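PDB 4YCS: uncharacterized protein from Peptoclostridium difficile 630, which is of unknown function but, as a putative lipoprotein of the PnrA-like family, probably serves as the substrate-binding component of an ABC transporter. Local coordinates for residues Phe54-Ile58 / Arg75-Leu80; Gln90-Asp96 / Asn105-Tyr111. All coordinates share one frame; numbering follows the deposited sequence.

Contact 1: residues Phe54-Ile58 / Arg75-Leu80; sequences FSNSI and RFAKPL
Phe54 and Phe76 stack face to face where two neighbouring helices, 54-62 and 77-84, lean together on one side of a parallel alpha/beta sheet of the periplasmic-binding-protein type. Their ring centroids lie 4.2 Å apart and the planes are tilted by 30°, so the stack is offset and slightly wedged. Phe76 lays CE1 over the middle of the Phe54 ring, approaching Phe54 CD2 to 3.4 Å, whereas Phe54 meets the Phe76 ring nearer its rim. Phe54 has CG anti to its carbonyl carbon (chi1 -74°), which carries the ring off the helix and across to the 3-10 turn at Arg75-Phe76. The carbonyl O of Arg75 lies in the plane of the Phe54 ring, at its edge, 3.9 Å from CD2.

Arg75 bends at chi2 and chi3 and brings its guanidinium, one face toward the ring, to the far end of Phe54, with the two planes almost perpendicular. Salt bridges from NE to Asp15 and from NH2 to Glu17 hold this charged end, and the Phe54 ring lies beside it. Nearer the backbone, Pro79 fits against the first turn of helix 54-62: its CG rests on Phe54 CB at 3.8 Å, and its CB sits 3.7 Å from the backbone N of Ser55. No hydrogen bond crosses between 54-58 and 75-80; the union is made by packing alone. One turn after Phe54, Ile58 extends CD1 toward helix 77-84, where it touches Leu80 CA and, also at 4.1 Å, Leu80 CD1.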
loop_
_atom_site.group_PDB
_atom_site.type_symbol
_atom_site.label_atom_id
_atom_site.label_comp_id
_atom_site.label_asym_id
_atom_site.label_seq_id
_atom_site.Cartn_x
_atom_site.Cartn_y
_atom_site.Cartn_z
ATOM N N PHE A 54 -12.504 3.136 -4.810
ATOM C CA PHE A 54 -11.369 2.758 -3.974
ATOM C C PHE A 54 -11.673 1.536 -3.098
ATOM O O PHE A 54 -10.899 0.608 -3.103
ATOM C CB PHE A 54 -10.870 3.928 -3.103
ATOM C CG PHE A 54 -10.097 5.019 -3.859
ATOM C CD1 PHE A 54 -9.795 4.920 -5.203
ATOM C CD2 PHE A 54 -9.644 6.133 -3.175
ATOM C CE1 PHE A 54 -9.092 5.921 -5.852
ATOM C CE2 PHE A 54 -8.940 7.131 -3.820
ATOM C CZ PHE A 54 -8.673 7.029 -5.162
ATOM N N SER A 55 -12.798 1.525 -2.382
ATOM C CA SER A 55 -13.117 0.417 -1.495
ATOM C C SER A 55 -13.347 -0.892 -2.298
ATOM O O SER A 55 -12.861 -1.964 -1.912
ATOM C CB SER A 55 -14.313 0.748 -0.601
ATOM O OG SER A 55 -15.493 0.673 -1.362
ATOM N N ASN A 56 -14.006 -0.786 -3.446
ATOM C CA ASN A 56 -14.206 -1.956 -4.284
ATOM C C ASN A 56 -12.860 -2.550 -4.763
ATOM O O ASN A 56 -12.655 -3.760 -4.780
ATOM C CB ASN A 56 -15.064 -1.624 -5.498
ATOM C CG ASN A 56 -15.354 -2.840 -6.344
ATOM O OD1 ASN A 56 -16.013 -3.772 -5.899
ATOM N ND2 ASN A 56 -14.846 -2.845 -7.567
ATOM N N SER A 57 -11.986 -1.677 -5.203
ATOM C CA SER A 57 -10.689 -2.079 -5.715
ATOM C C SER A 57 -9.818 -2.758 -4.644
ATOM O O SER A 57 -9.093 -3.717 -4.961
ATOM C CB SER A 57 -9.999 -0.875 -6.342
ATOM O OG SER A 57 -10.619 -0.570 -7.612
ATOM N N ILE A 58 -9.858 -2.252 -3.406
ATOM C CA ILE A 58 -9.108 -2.846 -2.316
ATOM C C ILE A 58 -9.689 -4.205 -1.938
ATOM O O ILE A 58 -8.948 -5.205 -1.680
ATOM C CB ILE A 58 -8.998 -1.908 -1.098
ATOM C CG1 ILE A 58 -8.242 -0.638 -1.460
ATOM C CG2 ILE A 58 -8.256 -2.612 0.024
ATOM C CD1 ILE A 58 -8.400 0.500 -0.450
ATOM N N ARG A 75 -6.213 9.941 0.732
ATOM C CA ARG A 75 -7.567 9.664 0.230
ATOM C C ARG A 75 -7.987 8.195 0.385
ATOM O O ARG A 75 -9.183 7.893 0.310
ATOM C CB ARG A 75 -7.737 10.098 -1.213
ATOM C CG ARG A 75 -7.777 11.615 -1.389
ATOM C CD ARG A 75 -8.747 12.016 -2.486
ATOM N NE ARG A 75 -8.405 11.448 -3.793
ATOM C CZ ARG A 75 -9.224 11.437 -4.842
ATOM N NH1 ARG A 75 -10.428 11.979 -4.741
ATOM N NH2 ARG A 75 -8.849 10.889 -6.001
ATOM N N PHE A 76 -7.037 7.284 0.628
ATOM C CA PHE A 76 -7.396 5.869 0.894
ATOM C C PHE A 76 -7.802 5.566 2.340
ATOM O O PHE A 76 -8.318 4.459 2.611
ATOM C CB PHE A 76 -6.277 4.918 0.466
ATOM C CG PHE A 76 -6.098 4.849 -0.993
ATOM C CD1 PHE A 76 -7.033 4.199 -1.762
ATOM C CD2 PHE A 76 -5.012 5.463 -1.604
ATOM C CE1 PHE A 76 -6.870 4.138 -3.130
ATOM C CE2 PHE A 76 -4.836 5.377 -2.959
ATOM C CZ PHE A 76 -5.765 4.711 -3.717
ATOM N N ALA A 77 -7.594 6.533 3.241
ATOM C CA ALA A 77 -7.800 6.337 4.683
ATOM C C ALA A 77 -9.110 5.632 4.991
ATOM O O ALA A 77 -9.117 4.530 5.565
ATOM C CB ALA A 77 -7.712 7.674 5.422
ATOM N N LYS A 78 -10.211 6.237 4.573
ATOM C CA LYS A 78 -11.545 5.704 4.893
ATOM C C LYS A 78 -11.896 4.371 4.182
ATOM O O LYS A 78 -12.362 3.453 4.834
ATOM C CB LYS A 78 -12.647 6.760 4.679
ATOM C CG LYS A 78 -12.691 7.857 5.746
ATOM C CD LYS A 78 -13.243 7.390 7.102
ATOM C CE LYS A 78 -13.242 8.511 8.145
ATOM N NZ LYS A 78 -11.867 8.895 8.582
ATOM N N PRO A 79 -11.691 4.272 2.852
ATOM C CA PRO A 79 -12.016 3.002 2.191
ATOM C C PRO A 79 -11.132 1.843 2.636
ATOM O O PRO A 79 -11.596 0.720 2.653
ATOM C CB PRO A 79 -11.830 3.299 0.706
ATOM C CG PRO A 79 -11.005 4.522 0.669
ATOM C CD PRO A 79 -11.351 5.318 1.882
ATOM N N LEU A 80 -9.902 2.128 3.041
ATOM C CA LEU A 80 -8.990 1.087 3.531
ATOM C C LEU A 80 -9.377 0.588 4.905
ATOM O O LEU A 80 -9.324 -0.615 5.168
ATOM C CB LEU A 80 -7.551 1.582 3.556
ATOM C CG LEU A 80 -6.481 0.583 4.016
ATOM C CD1 LEU A 80 -6.235 -0.436 2.899
ATOM C CD2 LEU A 80 -5.192 1.315 4.400
#

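Contact 2: residues Gln90-Asp96 / Asn105-Tyr111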
loop_
_atom_site.group_PDB
_atom_site.type_symbol
_atom_site.label_atom_id
_atom_site.label_comp_id
_atom_site.label_asym_id
_atom_site.label_seq_id
_atom_site.Cartn_x
_atom_site.Cartn_y
_atom_site.Cartn_z
ATOM N N GLN A 90 -5.449 -10.026 6.525
ATOM C CA GLN A 90 -4.786 -9.349 5.393
ATOM C C GLN A 90 -3.933 -8.201 5.939
ATOM O O GLN A 90 -4.407 -7.394 6.742
ATOM C CB GLN A 90 -5.776 -8.792 4.424
ATOM C CG GLN A 90 -5.165 -8.010 3.258
ATOM C CD GLN A 90 -4.294 -8.853 2.373
ATOM O OE1 GLN A 90 -4.695 -9.897 1.856
ATOM N NE2 GLN A 90 -3.067 -8.414 2.204
ATOM N N GLN A 91 -2.672 -8.156 5.523
ATOM C CA GLN A 91 -1.781 -7.076 5.918
ATOM C C GLN A 91 -1.880 -5.961 4.939
ATOM O O GLN A 91 -1.761 -6.162 3.733
ATOM C CB GLN A 91 -0.302 -7.540 6.024
ATOM C CG GLN A 91 -0.065 -8.616 7.065
ATOM C CD GLN A 91 -0.491 -8.149 8.445
ATOM O OE1 GLN A 91 -0.043 -7.091 8.920
ATOM N NE2 GLN A 91 -1.379 -8.921 9.096
ATOM N N PHE A 92 -2.030 -4.754 5.477
ATOM C CA PHE A 92 -2.074 -3.552 4.685
ATOM C C PHE A 92 -1.075 -2.491 5.181
ATOM O O PHE A 92 -0.636 -2.525 6.330
ATOM C CB PHE A 92 -3.401 -2.912 4.801
ATOM C CG PHE A 92 -4.563 -3.760 4.452
ATOM C CD1 PHE A 92 -5.109 -3.696 3.172
ATOM C CD2 PHE A 92 -5.221 -4.500 5.420
ATOM C CE1 PHE A 92 -6.255 -4.389 2.869
ATOM C CE2 PHE A 92 -6.391 -5.190 5.104
ATOM C CZ PHE A 92 -6.896 -5.125 3.818
ATOM N N ALA A 93 -0.740 -1.561 4.288
ATOM C CA ALA A 93 0.097 -0.392 4.599
ATOM C C ALA A 93 -0.523 0.811 3.933
ATOM O O ALA A 93 -1.104 0.682 2.859
ATOM C CB ALA A 93 1.529 -0.569 4.141
ATOM N N ILE A 94 -0.453 1.973 4.591
ATOM C CA ILE A 94 -0.894 3.193 3.985
ATOM C C ILE A 94 0.213 4.240 4.083
ATOM O O ILE A 94 0.857 4.354 5.138
ATOM C CB ILE A 94 -2.215 3.673 4.570
ATOM C CG1 ILE A 94 -2.739 4.838 3.737
ATOM C CG2 ILE A 94 -2.096 3.964 6.084
ATOM C CD1 ILE A 94 -4.177 5.237 4.073
ATOM N N ILE A 95 0.472 4.921 2.963
ATOM C CA ILE A 95 1.488 5.958 2.887
ATOM C C ILE A 95 0.861 7.368 3.015
ATOM O O ILE A 95 -0.063 7.721 2.286
ATOM C CB ILE A 95 2.286 5.847 1.622
ATOM C CG1 ILE A 95 3.033 4.507 1.604
ATOM C CG2 ILE A 95 3.286 7.008 1.505
ATOM C CD1 ILE A 95 3.509 4.141 0.229
ATOM N N ASP A 96 1.389 8.145 3.972
ATOM C CA ASP A 96 1.028 9.561 4.206
ATOM C C ASP A 96 -0.263 9.713 4.995
ATOM O O ASP A 96 -1.053 10.616 4.752
ATOM C CB ASP A 96 0.963 10.329 2.870
ATOM C CG ASP A 96 0.997 11.882 3.054
ATOM O OD1 ASP A 96 1.672 12.380 4.000
ATOM O OD2 ASP A 96 0.354 12.571 2.224
ATOM N N ASN A 105 -4.174 -4.457 11.520
ATOM C CA ASN A 105 -3.625 -4.978 10.250
ATOM C C ASN A 105 -3.185 -3.871 9.284
ATOM O O ASN A 105 -2.969 -4.138 8.093
ATOM C CB ASN A 105 -4.597 -5.987 9.570
ATOM C CG ASN A 105 -5.949 -5.400 9.241
ATOM O OD1 ASN A 105 -6.293 -4.294 9.633
ATOM N ND2 ASN A 105 -6.723 -6.149 8.516
ATOM N N ILE A 106 -3.066 -2.636 9.778
ATOM C CA ILE A 106 -2.660 -1.527 8.927
ATOM C C ILE A 106 -1.452 -0.827 9.510
ATOM O O ILE A 106 -1.507 -0.316 10.619
ATOM C CB ILE A 106 -3.779 -0.494 8.666
ATOM C CG1 ILE A 106 -5.003 -1.150 8.029
ATOM C CG2 ILE A 106 -3.252 0.623 7.799
ATOM C CD1 ILE A 106 -6.139 -0.193 7.645
ATOM N N THR A 107 -0.363 -0.787 8.735
ATOM C CA THR A 107 0.870 -0.070 9.114
ATOM C C THR A 107 0.887 1.228 8.369
ATOM O O THR A 107 0.701 1.251 7.150
ATOM C CB THR A 107 2.129 -0.869 8.735
ATOM O OG1 THR A 107 2.078 -2.144 9.356
ATOM C CG2 THR A 107 3.385 -0.170 9.187
ATOM N N SER A 108 1.119 2.320 9.098
ATOM C CA SER A 108 1.190 3.630 8.537
ATOM C C SER A 108 2.652 3.991 8.249
ATOM O O SER A 108 3.525 3.688 9.019
ATOM C CB SER A 108 0.592 4.669 9.514
ATOM O OG SER A 108 -0.822 4.694 9.478
ATOM N N ILE A 109 2.894 4.657 7.139
ATOM C CA ILE A 109 4.232 5.090 6.747
ATOM C C ILE A 109 4.172 6.569 6.360
ATOM O O ILE A 109 3.399 6.974 5.508
ATOM C CB ILE A 109 4.737 4.344 5.486
ATOM C CG1 ILE A 109 4.669 2.808 5.629
ATOM C CG2 ILE A 109 6.139 4.821 5.121
ATOM C CD1 ILE A 109 5.512 2.278 6.748
ATOM N N SER A 110 5.026 7.367 6.945
ATOM C CA SER A 110 5.042 8.794 6.622
ATOM C C SER A 110 5.544 9.106 5.190
ATOM O O SER A 110 6.172 8.275 4.540
ATOM C CB SER A 110 5.941 9.484 7.596
ATOM O OG SER A 110 7.224 8.955 7.464
ATOM N N TYR A 111 5.279 10.316 4.717
ATOM C CA TYR A 111 5.833 10.820 3.446
ATOM C C TYR A 111 7.373 10.754 3.453
ATOM O O TYR A 111 7.980 10.498 2.415
ATOM C CB TYR A 111 5.344 12.266 3.199
ATOM C CG TYR A 111 6.018 13.010 2.057
ATOM C CD1 TYR A 111 5.556 12.883 0.740
ATOM C CD2 TYR A 111 7.107 13.857 2.296
ATOM C CE1 TYR A 111 6.163 13.575 -0.300
ATOM C CE2 TYR A 111 7.722 14.548 1.260
ATOM C CZ TYR A 111 7.242 14.402 -0.033
ATOM O OH TYR A 111 7.847 15.081 -1.061
HETATM O O HOH W 1 0.574 -4.020 8.085
#
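Phe92 and Ile106 sit side by side on adjacent parallel strands, 91-95 and 106-109, and their side chains form a row of bumps on one face of the sheet. Phe92 CB meets Ile106 CG1 at 4.0 Å; next along, Ile106 CG2 fits against Ile94 CG2, which also abuts Ser108 OG, itself hydrogen-bonded to Tyr97 O. Ile94 can offer that methyl because CG1 lies anti to its backbone N (chi1 -171°), sending the longer branch off toward helix 77-84. Leu80 of that helix settles into the hollow between Phe92, Ile94 and Ile106, and Ala84 packs on Phe92 and Ile106.

The Phe92 ring is hemmed in by unlike neighbours. Gln90 CG lies over one face, toward the rim, while the backbone O of Asn105 lies in the ring plane at its edge. The side-chain amide of Asn105 runs alongside the ring with its plane turned 85° from it; ND2 makes a weak bond to Gln90 O and a further one to Ala84 O.

On the reverse face, beyond Ala93 and Thr107, Ile95 CG1 comes within 4.2 Å of Ile109 CB. From helix 118-127, Leu119 lies on Ile95 and Leu122 on Ile109. A water donates to Phe92 O, at 2.6 Å, and to Gln91 OE1, and accepts from Thr107 OG1, which also bonds Lys126.

Five backbone bonds stitch the strands, from Phe92 N to Asn105 O (2.8 Å) through to the nearly straight Asp96 N to Ile109 O (175°). Asp96 OD1 reaches a bound glycerol, and Ser110 N-caps the following helix. A parallel sheet in the order 2-1-3-4-5 with helices on both faces is a Rossmann-like three-layer alpha/beta sandwich, consistent with a lobe of a periplasmic binding protein.

How the contacts relate
Leu80 belongs to the packing of both contacts, whose centres lie 12 Å apart. Besides taking part in contact 1, it sets CD1 3.5 Å from Phe92 CD1 and CD2 3.7 Å from Ile106 CD1, so the apolar layer of contact 1 runs directly into the sheet face of contact 2. Ile94 extends the seam, its CD1 lying 3.7 Å from Ala77 N. Helix 77-84 is thus shared: one flank receives helix 54-62, another rests on strands 91-95 and 106-109. The glycerol beside Asp96, probably from the crystallisation liquor, touches contact 2 and might mark a pocket.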